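Local coordinates for ferredoxin--NADP reductase, apicoplast (Plasmodium falciparum, PDB 3JQQ), which transfers electrons between ferredoxin and NADP(H) in the apicoplast through a bound FAD, and may serve the terminal step of isoprenoid precursor synthesis, at residues 260-271 against 289-297. The protein carries 1 engineered substitution. Residues are numbered along the deposited sequence; the frame is centred on the assembly and turned at random.
Sequences QDEIYKRKTEFL and IRYKVMDIL. With A2P (adenosine-2'-5'-diphosphate), chain J.
I289 opens the contact by receiving Q260 on its backbone: Q260 CG lies 3.2 Å from I289 CA, and the bend at chi2 (84°) lays the amide beside the adenine of the bound A2P. One turn on, the aliphatic part of K292 passes Q260, CB to CB 3.7 Å. With CG anti to the backbone N and an extended chain beyond, K292 carries NZ to the carboxylate of D261 in a salt bridge, modelled at 2.4 Å between NZ and OD2, a length too short to be taken literally. V293 divides its methyls: CG2 touches I263 CD1, while CG1 sits 3.7 Å from F270 CZ. I296 is a knob in the hole made by I263, Y264, K267 and L271; its CD1 approaches Y264 CD1 and K267 CB, and its CG2 lies 3.7 Å from L271 CD1. L297 finishes the row, pressing CD2 to within 3.4 Å of F270 CE2. The axes of 260-265 and 289-297 run nearly parallel (16°), 9.2 Å apart at closest approach, whereas 267-271 crosses 289-297 at 71°. F270, I289, V293 and L297 also pack on the parallel sheet of the NADP-binding domain. Because K292 NZ also bonds to T255 O of the second subunit, the D261-K292 pair probably links this helix pair to the dimer partner, while apolar packing toward L297 joins 267-271 to 289-297.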
# COMPACT_ATOMS: atom_id res chain seq x y z
N GLN B 260 11.73 5.86 10.22
CA GLN B 260 12.11 7.27 10.13
C GLN B 260 12.29 7.90 11.50
O GLN B 260 13.11 8.80 11.67
CB GLN B 260 11.07 8.09 9.36
CG GLN B 260 10.30 7.33 8.30
CD GLN B 260 9.12 6.59 8.88
OE1 GLN B 260 8.09 7.18 9.19
NE2 GLN B 260 9.27 5.28 9.02
N ASP B 261 11.50 7.45 12.46
CA ASP B 261 11.53 8.02 13.80
C ASP B 261 12.82 7.63 14.51
O ASP B 261 13.39 8.42 15.27
CB ASP B 261 10.31 7.56 14.61
CG ASP B 261 9.00 8.01 13.99
OD1 ASP B 261 8.12 7.15 13.76
OD2 ASP B 261 8.84 9.21 13.72
N GLU B 262 13.26 6.40 14.26
CA GLU B 262 14.52 5.91 14.77
C GLU B 262 15.63 6.79 14.21
O GLU B 262 16.54 7.21 14.93
CB GLU B 262 14.74 4.47 14.32
CG GLU B 262 15.22 3.53 15.41
CD GLU B 262 16.44 4.06 16.15
OE1 GLU B 262 16.39 4.14 17.39
OE2 GLU B 262 17.43 4.40 15.48
N ILE B 263 15.54 7.05 12.91
CA ILE B 263 16.51 7.88 12.23
C ILE B 263 16.46 9.31 12.75
O ILE B 263 17.51 9.95 12.94
CB ILE B 263 16.29 7.85 10.71
CG1 ILE B 263 16.55 6.44 10.17
CG2 ILE B 263 17.20 8.86 10.02
CD1 ILE B 263 16.25 6.29 8.69
N TYR B 264 15.26 9.82 13.00
CA TYR B 264 15.13 11.17 13.57
C TYR B 264 15.66 11.21 15.00
O TYR B 264 16.14 12.24 15.46
CB TYR B 264 13.68 11.66 13.52
CG TYR B 264 13.55 13.14 13.83
CD1 TYR B 264 13.67 14.09 12.82
CD2 TYR B 264 13.32 13.59 15.12
CE1 TYR B 264 13.56 15.44 13.09
CE2 TYR B 264 13.20 14.94 15.40
CZ TYR B 264 13.32 15.86 14.38
OH TYR B 264 13.21 17.21 14.66
N LYS B 265 15.56 10.08 15.69
CA LYS B 265 16.09 9.96 17.04
C LYS B 265 17.60 10.18 17.04
O LYS B 265 18.14 10.84 17.93
CB LYS B 265 15.77 8.58 17.62
CG LYS B 265 15.90 8.48 19.13
CD LYS B 265 15.75 7.04 19.59
CE LYS B 265 15.30 6.96 21.04
NZ LYS B 265 16.24 7.66 21.96
N ARG B 266 18.27 9.64 16.03
CA ARG B 266 19.70 9.88 15.86
C ARG B 266 19.99 10.61 14.55
O ARG B 266 20.73 10.11 13.70
CB ARG B 266 20.51 8.59 15.95
CG ARG B 266 19.80 7.33 15.47
CD ARG B 266 20.74 6.13 15.60
NE ARG B 266 20.05 4.90 15.94
CZ ARG B 266 20.63 3.85 16.51
NH1 ARG B 266 21.93 3.89 16.80
NH2 ARG B 266 19.93 2.76 16.80
N LYS B 267 19.42 11.80 14.39
CA LYS B 267 19.54 12.54 13.14
C LYS B 267 20.93 13.15 12.90
O LYS B 267 21.37 13.25 11.75
CB LYS B 267 18.45 13.61 13.01
CG LYS B 267 18.56 14.78 13.96
CD LYS B 267 17.47 15.81 13.66
CE LYS B 267 17.60 17.04 14.54
NZ LYS B 267 17.35 16.73 15.98
N THR B 268 21.62 13.55 13.97
CA THR B 268 22.96 14.13 13.82
C THR B 268 23.97 13.11 13.29
O THR B 268 24.80 13.43 12.44
CB THR B 268 23.48 14.76 15.13
OG1 THR B 268 23.15 13.91 16.24
CG2 THR B 268 22.85 16.13 15.35
N GLU B 269 23.90 11.89 13.80
CA GLU B 269 24.78 10.81 13.35
C GLU B 269 24.46 10.39 11.91
O GLU B 269 25.36 10.08 11.13
CB GLU B 269 24.68 9.60 14.29
CG GLU B 269 25.49 9.74 15.57
CD GLU B 269 24.96 10.81 16.51
OE1 GLU B 269 23.75 11.11 16.45
OE2 GLU B 269 25.76 11.35 17.30
N PHE B 270 23.17 10.38 11.58
CA PHE B 270 22.73 10.11 10.21
C PHE B 270 23.25 11.20 9.28
O PHE B 270 23.76 10.93 8.20
CB PHE B 270 21.20 10.03 10.16
CG PHE B 270 20.63 9.88 8.77
CD1 PHE B 270 20.56 8.64 8.16
CD2 PHE B 270 20.15 10.99 8.08
CE1 PHE B 270 20.04 8.51 6.89
CE2 PHE B 270 19.62 10.86 6.81
CZ PHE B 270 19.56 9.62 6.21
N LEU B 271 23.13 12.45 9.74
CA LEU B 271 23.68 13.59 9.03
C LEU B 271 25.18 13.44 8.82
O LEU B 271 25.69 13.66 7.72
CB LEU B 271 23.39 14.89 9.79
CG LEU B 271 22.18 15.71 9.34
CD1 LEU B 271 21.67 16.59 10.46
CD2 LEU B 271 22.51 16.53 8.10
N ILE B 289 8.23 7.13 4.77
CA ILE B 289 9.62 7.27 5.16
C ILE B 289 10.26 8.54 4.59
O ILE B 289 10.95 9.27 5.29
CB ILE B 289 10.45 6.06 4.70
CG1 ILE B 289 9.95 4.78 5.36
CG2 ILE B 289 11.93 6.27 4.98
CD1 ILE B 289 10.42 3.51 4.69
N ARG B 290 9.99 8.78 3.31
CA ARG B 290 10.65 9.84 2.54
C ARG B 290 10.79 11.19 3.24
O ARG B 290 11.90 11.72 3.37
CB ARG B 290 9.94 10.03 1.20
CG ARG B 290 10.66 10.97 0.24
CD ARG B 290 9.73 11.46 -0.85
NE ARG B 290 10.46 12.05 -1.97
CZ ARG B 290 9.91 12.86 -2.88
NH1 ARG B 290 8.63 13.18 -2.80
NH2 ARG B 290 10.65 13.35 -3.86
N TYR B 291 9.67 11.77 3.66
CA TYR B 291 9.67 13.17 4.07
C TYR B 291 10.39 13.45 5.39
O TYR B 291 11.09 14.46 5.52
CB TYR B 291 8.24 13.73 4.08
CG TYR B 291 7.62 13.74 2.70
CD1 TYR B 291 6.85 12.67 2.26
CD2 TYR B 291 7.83 14.80 1.82
CE1 TYR B 291 6.29 12.66 0.99
CE2 TYR B 291 7.28 14.80 0.55
CZ TYR B 291 6.51 13.73 0.14
OH TYR B 291 5.95 13.73 -1.12
N LYS B 292 10.24 12.56 6.36
CA LYS B 292 10.91 12.71 7.64
C LYS B 292 12.42 12.66 7.47
O LYS B 292 13.15 13.48 8.04
CB LYS B 292 10.44 11.62 8.62
CG LYS B 292 10.47 12.05 10.08
CD LYS B 292 9.46 11.24 10.89
CE LYS B 292 9.09 11.96 12.18
NZ LYS B 292 7.96 11.29 12.88
N VAL B 293 12.90 11.72 6.67
CA VAL B 293 14.33 11.58 6.42
C VAL B 293 14.88 12.74 5.60
O VAL B 293 15.96 13.26 5.89
CB VAL B 293 14.66 10.25 5.69
CG1 VAL B 293 16.09 10.27 5.18
CG2 VAL B 293 14.42 9.07 6.61
N MET B 294 14.13 13.14 4.59
CA MET B 294 14.53 14.21 3.71
C MET B 294 14.68 15.54 4.40
O MET B 294 15.58 16.26 4.12
CB MET B 294 13.58 14.34 2.54
CG MET B 294 13.70 13.20 1.58
SD MET B 294 15.33 13.05 0.90
CE MET B 294 15.15 13.93 -0.63
N ASP B 295 13.79 15.82 5.34
CA ASP B 295 13.79 17.06 6.06
C ASP B 295 15.03 17.29 6.86
O ASP B 295 15.55 18.36 6.88
CB ASP B 295 12.56 17.13 6.95
CG ASP B 295 11.44 17.87 6.30
OD1 ASP B 295 11.66 19.05 5.95
OD2 ASP B 295 10.34 17.30 6.11
N ILE B 296 15.52 16.27 7.51
CA ILE B 296 16.74 16.39 8.29
C ILE B 296 17.89 16.74 7.36
O ILE B 296 18.73 17.58 7.69
CB ILE B 296 17.06 15.07 9.03
CG1 ILE B 296 15.89 14.67 9.93
CG2 ILE B 296 18.34 15.22 9.84
CD1 ILE B 296 16.13 13.38 10.69
N LEU B 297 17.92 16.10 6.20
CA LEU B 297 18.92 16.38 5.19
C LEU B 297 18.79 17.81 4.68
O LEU B 297 19.78 18.49 4.45
CB LEU B 297 18.80 15.39 4.03
CG LEU B 297 18.98 13.91 4.37
CD1 LEU B 297 18.75 13.04 3.15
CD2 LEU B 297 20.35 13.65 4.97
P1 A2P J . 2.91 -1.97 11.20
O1P A2P J . 2.44 -0.78 12.00
O2P A2P J . 2.18 -2.15 9.89
O3P A2P J . 3.07 -3.23 12.01
P2 A2P J . 4.56 -4.47 5.69
O4P A2P J . 5.59 -4.45 4.58
O5P A2P J . 3.24 -3.83 5.33
O6P A2P J . 4.45 -5.79 6.41
O5' A2P J . 5.18 -3.47 6.80
C5' A2P J . 6.58 -3.46 7.05
C4' A2P J . 6.86 -2.63 8.30
O4' A2P J . 6.67 -1.24 8.01
C3' A2P J . 5.90 -2.99 9.43
O3' A2P J . 6.64 -3.03 10.65
C2' A2P J . 4.92 -1.83 9.48
O2' A2P J . 4.42 -1.59 10.79
C1' A2P J . 5.85 -0.70 9.06
N9 A2P J . 5.11 0.54 8.71
C8 A2P J . 3.77 0.67 8.61
N7 A2P J . 3.43 1.95 8.30
C5 A2P J . 4.58 2.65 8.20
C6 A2P J . 4.95 4.06 7.90
N6 A2P J . 4.01 4.99 7.63
N1 A2P J . 6.27 4.38 7.90
C2 A2P J . 7.22 3.46 8.16
N3 A2P J . 6.95 2.18 8.44
C4 A2P J . 5.67 1.72 8.48